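Local structure of DNA translocase coupling protein (Clostridium perfringens, 6O1W) at residues Glu216-Lys219 / Glu224-Lys227; Met240-Val245 / Arg255-Thr260. The protein probably binds ATP and DNA as the FtsK/SpoIIIE-type coupling protein thought to drive transfer of plasmid pCW3 during conjugation. One frame throughout, in Å; residues are numbered along the deposited sequence.

In the fold
The chain is a fragment of a longer membrane protein and contains its P-loop NTPase region of the FtsK/SpoIIIE family, where both contacts lie. Each joins a helix to a loop next to it in sequence. Contact 1 ties helix 214-220 to the loop that leads into strand 229-233; contact 2 ties the loop before helix 247-266 to the middle of that same helix. Their centres are 33 Å apart and they do not touch. Contact 1 is a surface contact made mostly of hydrogen bonds, with an asparagine amide gripping backbone. Contact 2 is partly buried and pairs one lysine-glutamate salt bridge with a selenomethionine packed on the helix. Neither lies at an annotated ATP-binding residue.

Contact 1 of 2, residues Glu216-Lys219 / Glu224-Lys227; sequences EYNK and EELK
The backbone N and O of L226 are both taken by the side-chain amide of N218. L226 N donates to N218 OD1 at 2.8 Å, approaching 32° out of the carbonyl plane of N218. In return N218 ND2 donates to L226 O at 3.0 Å, arriving in the plane of that carbonyl on a lone pair. With donor and acceptor of one amide spent on donor and acceptor of one residue, the two opposed bonds hold the amide in one rotation and support the assignment of OD1 and ND2. A bridging water adds a looser link: it donates to E225 OE2, and N218 ND2 reaches it by a weak bond.

From the preceding residue, Y217 OH donates to E224 OE2 at 2.8 Å. The carboxylate oxygen sits at the ring edge, near the ring plane, yet the hydroxyl comes to it well off the plane of the carboxylate, by 62°. The glutamate chain is bent at chi2 (-91°), which turns its carboxylate back to the phenol. On the apolar side L226 CD1 lies 3.7 Å from Y217 CD2, the leucine running roughly perpendicular to the tyrosine.

An asparagine near the end of helix 214-220 thus pairs with the backbone of the extended segment that follows, much as a strand neighbour would. Y217 is buried, packing on L205, L206 and S209 of helix 185-209 and meeting the ring of F221; L226 also touches L205, so helix 185-209 backs both segments just ahead of strand 229-233.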
loop_
_atom_site.group_PDB
_atom_site.type_symbol
_atom_site.label_atom_id
_atom_site.label_comp_id
_atom_site.label_asym_id
_atom_site.label_seq_id
_atom_site.Cartn_x
_atom_site.Cartn_y
_atom_site.Cartn_z
ATOM N N GLU A 216 8.946 3.659 26.699
ATOM C CA GLU A 216 9.446 4.416 27.853
ATOM C C GLU A 216 8.857 3.801 29.132
ATOM O O GLU A 216 9.569 3.660 30.123
ATOM C CB GLU A 216 9.084 5.903 27.764
ATOM C CG GLU A 216 9.917 6.732 26.795
ATOM C CD GLU A 216 9.683 8.239 26.856
ATOM O OE1 GLU A 216 8.937 8.709 27.751
ATOM O OE2 GLU A 216 10.261 8.955 26.003
ATOM N N TYR A 217 7.577 3.409 29.098
ATOM C CA TYR A 217 6.935 2.749 30.240
ATOM C C TYR A 217 7.659 1.449 30.643
ATOM O O TYR A 217 7.868 1.214 31.841
ATOM C CB TYR A 217 5.448 2.450 29.964
ATOM C CG TYR A 217 4.832 1.610 31.062
ATOM C CD1 TYR A 217 4.393 2.190 32.252
ATOM C CD2 TYR A 217 4.731 0.226 30.930
ATOM C CE1 TYR A 217 3.852 1.409 33.280
ATOM C CE2 TYR A 217 4.239 -0.564 31.963
ATOM C CZ TYR A 217 3.796 0.028 33.133
ATOM O OH TYR A 217 3.283 -0.775 34.116
ATOM N N ASN A 218 7.958 0.576 29.649
ATOM C CA ASN A 218 8.625 -0.720 29.864
ATOM C C ASN A 218 9.970 -0.627 30.564
ATOM O O ASN A 218 10.271 -1.485 31.385
ATOM C CB ASN A 218 8.757 -1.501 28.563
ATOM C CG ASN A 218 7.466 -2.085 28.052
ATOM O OD1 ASN A 218 6.479 -2.211 28.757
ATOM N ND2 ASN A 218 7.440 -2.442 26.794
ATOM N N LYS A 219 10.759 0.420 30.273
ATOM C CA LYS A 219 12.062 0.685 30.885
ATOM C C LYS A 219 11.942 1.050 32.360
ATOM O O LYS A 219 12.938 0.945 33.078
ATOM C CB LYS A 219 12.769 1.829 30.159
ATOM C CG LYS A 219 13.316 1.455 28.792
ATOM C CD LYS A 219 13.858 2.682 28.075
ATOM C CE LYS A 219 13.983 2.487 26.579
ATOM N NZ LYS A 219 15.162 1.656 26.209
ATOM N N GLU A 224 7.255 -5.737 34.240
ATOM C CA GLU A 224 6.019 -5.352 33.556
ATOM C C GLU A 224 6.337 -4.896 32.128
ATOM O O GLU A 224 6.699 -3.731 31.892
ATOM C CB GLU A 224 5.252 -4.281 34.365
ATOM C CG GLU A 224 3.797 -4.638 34.618
ATOM C CD GLU A 224 2.813 -4.156 33.566
ATOM O OE1 GLU A 224 2.840 -4.689 32.433
ATOM O OE2 GLU A 224 2.003 -3.252 33.882
ATOM N N GLU A 225 6.264 -5.846 31.182
ATOM C CA GLU A 225 6.568 -5.559 29.781
ATOM C C GLU A 225 5.326 -5.676 28.935
ATOM O O GLU A 225 4.784 -6.777 28.765
ATOM C CB GLU A 225 7.704 -6.448 29.255
ATOM C CG GLU A 225 8.331 -5.950 27.964
ATOM C CD GLU A 225 9.600 -6.659 27.521
ATOM O OE1 GLU A 225 9.672 -7.903 27.644
ATOM O OE2 GLU A 225 10.520 -5.963 27.031
ATOM N N LEU A 226 4.843 -4.517 28.453
ATOM C CA LEU A 226 3.693 -4.456 27.557
ATOM C C LEU A 226 4.254 -4.772 26.173
ATOM O O LEU A 226 5.311 -4.278 25.806
ATOM C CB LEU A 226 3.048 -3.051 27.549
ATOM C CG LEU A 226 2.481 -2.537 28.858
ATOM C CD1 LEU A 226 2.099 -1.057 28.726
ATOM C CD2 LEU A 226 1.281 -3.339 29.283
ATOM N N LYS A 227 3.585 -5.620 25.443
ATOM C CA LYS A 227 4.038 -6.009 24.116
ATOM C C LYS A 227 3.232 -5.303 23.047
ATOM O O LYS A 227 2.033 -5.048 23.237
ATOM C CB LYS A 227 3.871 -7.522 23.946
ATOM C CG LYS A 227 4.721 -8.378 24.904
ATOM C CD LYS A 227 4.710 -9.841 24.458
ATOM C CE LYS A 227 5.473 -10.755 25.384
ATOM N NZ LYS A 227 6.946 -10.637 25.196
HETATM O O HOH W 1 10.089 -3.619 25.119
#

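Contact 2 of 2, residues Met240-Val245 / Arg255-Thr260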
loop_
_atom_site.group_PDB
_atom_site.type_symbol
_atom_site.label_atom_id
_atom_site.label_comp_id
_atom_site.label_asym_id
_atom_site.label_seq_id
_atom_site.Cartn_x
_atom_site.Cartn_y
_atom_site.Cartn_z
HETATM N N MSE A 240 -17.112 -2.873 7.917
HETATM C CA MSE A 240 -17.690 -1.565 7.588
HETATM C C MSE A 240 -18.932 -1.599 6.712
HETATM O O MSE A 240 -19.813 -0.769 6.918
HETATM C CB MSE A 240 -16.640 -0.639 6.957
HETATM C CG MSE A 240 -15.479 -0.321 7.868
HETATM SE SE MSE A 240 -15.979 0.734 9.426
HETATM C CE MSE A 240 -14.704 -0.047 10.771
ATOM N N ASP A 241 -18.991 -2.496 5.712
ATOM C CA ASP A 241 -20.149 -2.575 4.823
ATOM C C ASP A 241 -21.327 -3.247 5.528
ATOM O O ASP A 241 -21.329 -4.463 5.735
ATOM C CB ASP A 241 -19.806 -3.243 3.484
ATOM C CG ASP A 241 -20.884 -3.120 2.425
ATOM O OD1 ASP A 241 -22.081 -3.306 2.762
ATOM O OD2 ASP A 241 -20.536 -2.856 1.254
ATOM N N LYS A 242 -22.337 -2.427 5.884
ATOM C CA LYS A 242 -23.539 -2.830 6.619
ATOM C C LYS A 242 -24.812 -2.979 5.756
ATOM O O LYS A 242 -25.867 -3.287 6.307
ATOM C CB LYS A 242 -23.825 -1.774 7.720
ATOM C CG LYS A 242 -22.693 -1.553 8.716
ATOM C CD LYS A 242 -22.881 -0.246 9.511
ATOM C CE LYS A 242 -21.606 0.578 9.589
ATOM N NZ LYS A 242 -20.503 -0.123 10.327
ATOM N N THR A 243 -24.725 -2.767 4.436
ATOM C CA THR A 243 -25.873 -2.689 3.512
ATOM C C THR A 243 -26.959 -3.804 3.572
ATOM O O THR A 243 -28.147 -3.450 3.599
ATOM C CB THR A 243 -25.437 -2.526 2.055
ATOM O OG1 THR A 243 -24.566 -3.588 1.677
ATOM C CG2 THR A 243 -24.784 -1.180 1.789
ATOM N N GLY A 244 -26.588 -5.086 3.543
ATOM C CA GLY A 244 -27.583 -6.163 3.479
ATOM C C GLY A 244 -27.853 -7.006 4.708
ATOM O O GLY A 244 -28.616 -7.971 4.627
ATOM N N VAL A 245 -27.263 -6.649 5.851
ATOM C CA VAL A 245 -27.447 -7.352 7.133
ATOM C C VAL A 245 -28.756 -6.934 7.832
ATOM O O VAL A 245 -29.313 -5.888 7.507
ATOM C CB VAL A 245 -26.213 -7.164 8.074
ATOM C CG1 VAL A 245 -24.907 -7.497 7.359
ATOM C CG2 VAL A 245 -26.160 -5.755 8.668
ATOM N N ARG A 255 -21.308 -0.969 16.629
ATOM C CA ARG A 255 -20.562 -1.053 17.889
ATOM C C ARG A 255 -19.087 -1.330 17.595
ATOM O O ARG A 255 -18.239 -0.610 18.096
ATOM C CB ARG A 255 -21.173 -2.146 18.775
ATOM C CG ARG A 255 -21.231 -1.821 20.263
ATOM C CD ARG A 255 -22.475 -2.408 20.928
ATOM N NE ARG A 255 -22.595 -3.854 20.733
ATOM C CZ ARG A 255 -23.708 -4.481 20.358
ATOM N NH1 ARG A 255 -24.828 -3.801 20.161
ATOM N NH2 ARG A 255 -23.708 -5.795 20.182
ATOM N N ILE A 256 -18.790 -2.297 16.695
ATOM C CA ILE A 256 -17.429 -2.633 16.249
ATOM C C ILE A 256 -16.741 -1.431 15.574
ATOM O O ILE A 256 -15.537 -1.224 15.798
ATOM C CB ILE A 256 -17.422 -3.880 15.333
ATOM C CG1 ILE A 256 -17.803 -5.132 16.135
ATOM C CG2 ILE A 256 -16.041 -4.050 14.626
ATOM C CD1 ILE A 256 -18.244 -6.372 15.268
ATOM N N GLU A 257 -17.484 -0.681 14.705
ATOM C CA GLU A 257 -16.950 0.508 14.015
ATOM C C GLU A 257 -16.553 1.582 15.060
ATOM O O GLU A 257 -15.508 2.230 14.908
ATOM C CB GLU A 257 -17.964 1.058 13.001
ATOM C CG GLU A 257 -17.632 2.443 12.459
ATOM C CD GLU A 257 -18.623 3.051 11.482
ATOM O OE1 GLU A 257 -19.831 2.723 11.557
ATOM O OE2 GLU A 257 -18.187 3.877 10.650
ATOM N N GLY A 258 -17.376 1.722 16.112
ATOM C CA GLY A 258 -17.126 2.632 17.219
ATOM C C GLY A 258 -15.839 2.243 17.928
ATOM O O GLY A 258 -15.029 3.121 18.274
ATOM N N TYR A 259 -15.597 0.910 18.076
ATOM C CA TYR A 259 -14.371 0.419 18.705
ATOM C C TYR A 259 -13.138 0.615 17.813
ATOM O O TYR A 259 -12.089 1.007 18.318
ATOM C CB TYR A 259 -14.477 -1.043 19.151
ATOM C CG TYR A 259 -15.609 -1.395 20.095
ATOM C CD1 TYR A 259 -16.002 -0.518 21.107
ATOM C CD2 TYR A 259 -16.199 -2.654 20.063
ATOM C CE1 TYR A 259 -16.990 -0.871 22.026
ATOM C CE2 TYR A 259 -17.194 -3.010 20.964
ATOM C CZ TYR A 259 -17.592 -2.116 21.941
ATOM O OH TYR A 259 -18.576 -2.486 22.826
ATOM N N THR A 260 -13.266 0.355 16.501
ATOM C CA THR A 260 -12.185 0.496 15.511
ATOM C C THR A 260 -11.735 1.944 15.396
ATOM O O THR A 260 -10.527 2.197 15.401
ATOM C CB THR A 260 -12.589 -0.115 14.156
ATOM O OG1 THR A 260 -12.888 -1.491 14.366
ATOM C CG2 THR A 260 -11.468 -0.044 13.124
#
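K242 and E257 form the salt bridge of this contact, K242 NZ lying 3.2 Å from E257 OE1. The ammonium group stands over the carboxylate, 62° away from its plane, and K242 CE is also near, 3.4 Å from E257 OE1. Bends at chi3 and chi4 bring the lysine chain across the glutamate, nearly square to it. The glutamate chain runs straight out, chi1 168° setting CG opposite the backbone N, and this carries the carboxylate from the helix toward the loop.

M240, a selenomethionine, packs beside this pair. Its SE lies 3.9 Å from E257 CG, against the aliphatic part of the glutamate, while its methyl CE meets T260 CB at 4.0 Å, the two side chains reaching toward each other tip to tip. E257 and T260 are three residues apart on helix 247-266, and the methyl sits between these two positions on one side of the helix, M240 CE being also 4.0 Å from E257 CA.

The connection between the helices has an Asx turn: D241 OD1 accepts from T243 N at 3.2 Å and from T243 OG1 at 2.7 Å, OD1 offering its syn lone pair to the hydroxyl. Helical geometry ends at D241, and a type I beta turn from K242 to V245 follows, just ahead of helix 247-266.

On the helix, T260 OG1 bonds back to I256 O, which also accepts from T260 N. Farther out, K242 rests on R250, L253 and V254 of the same helix, and M240 packs on V285.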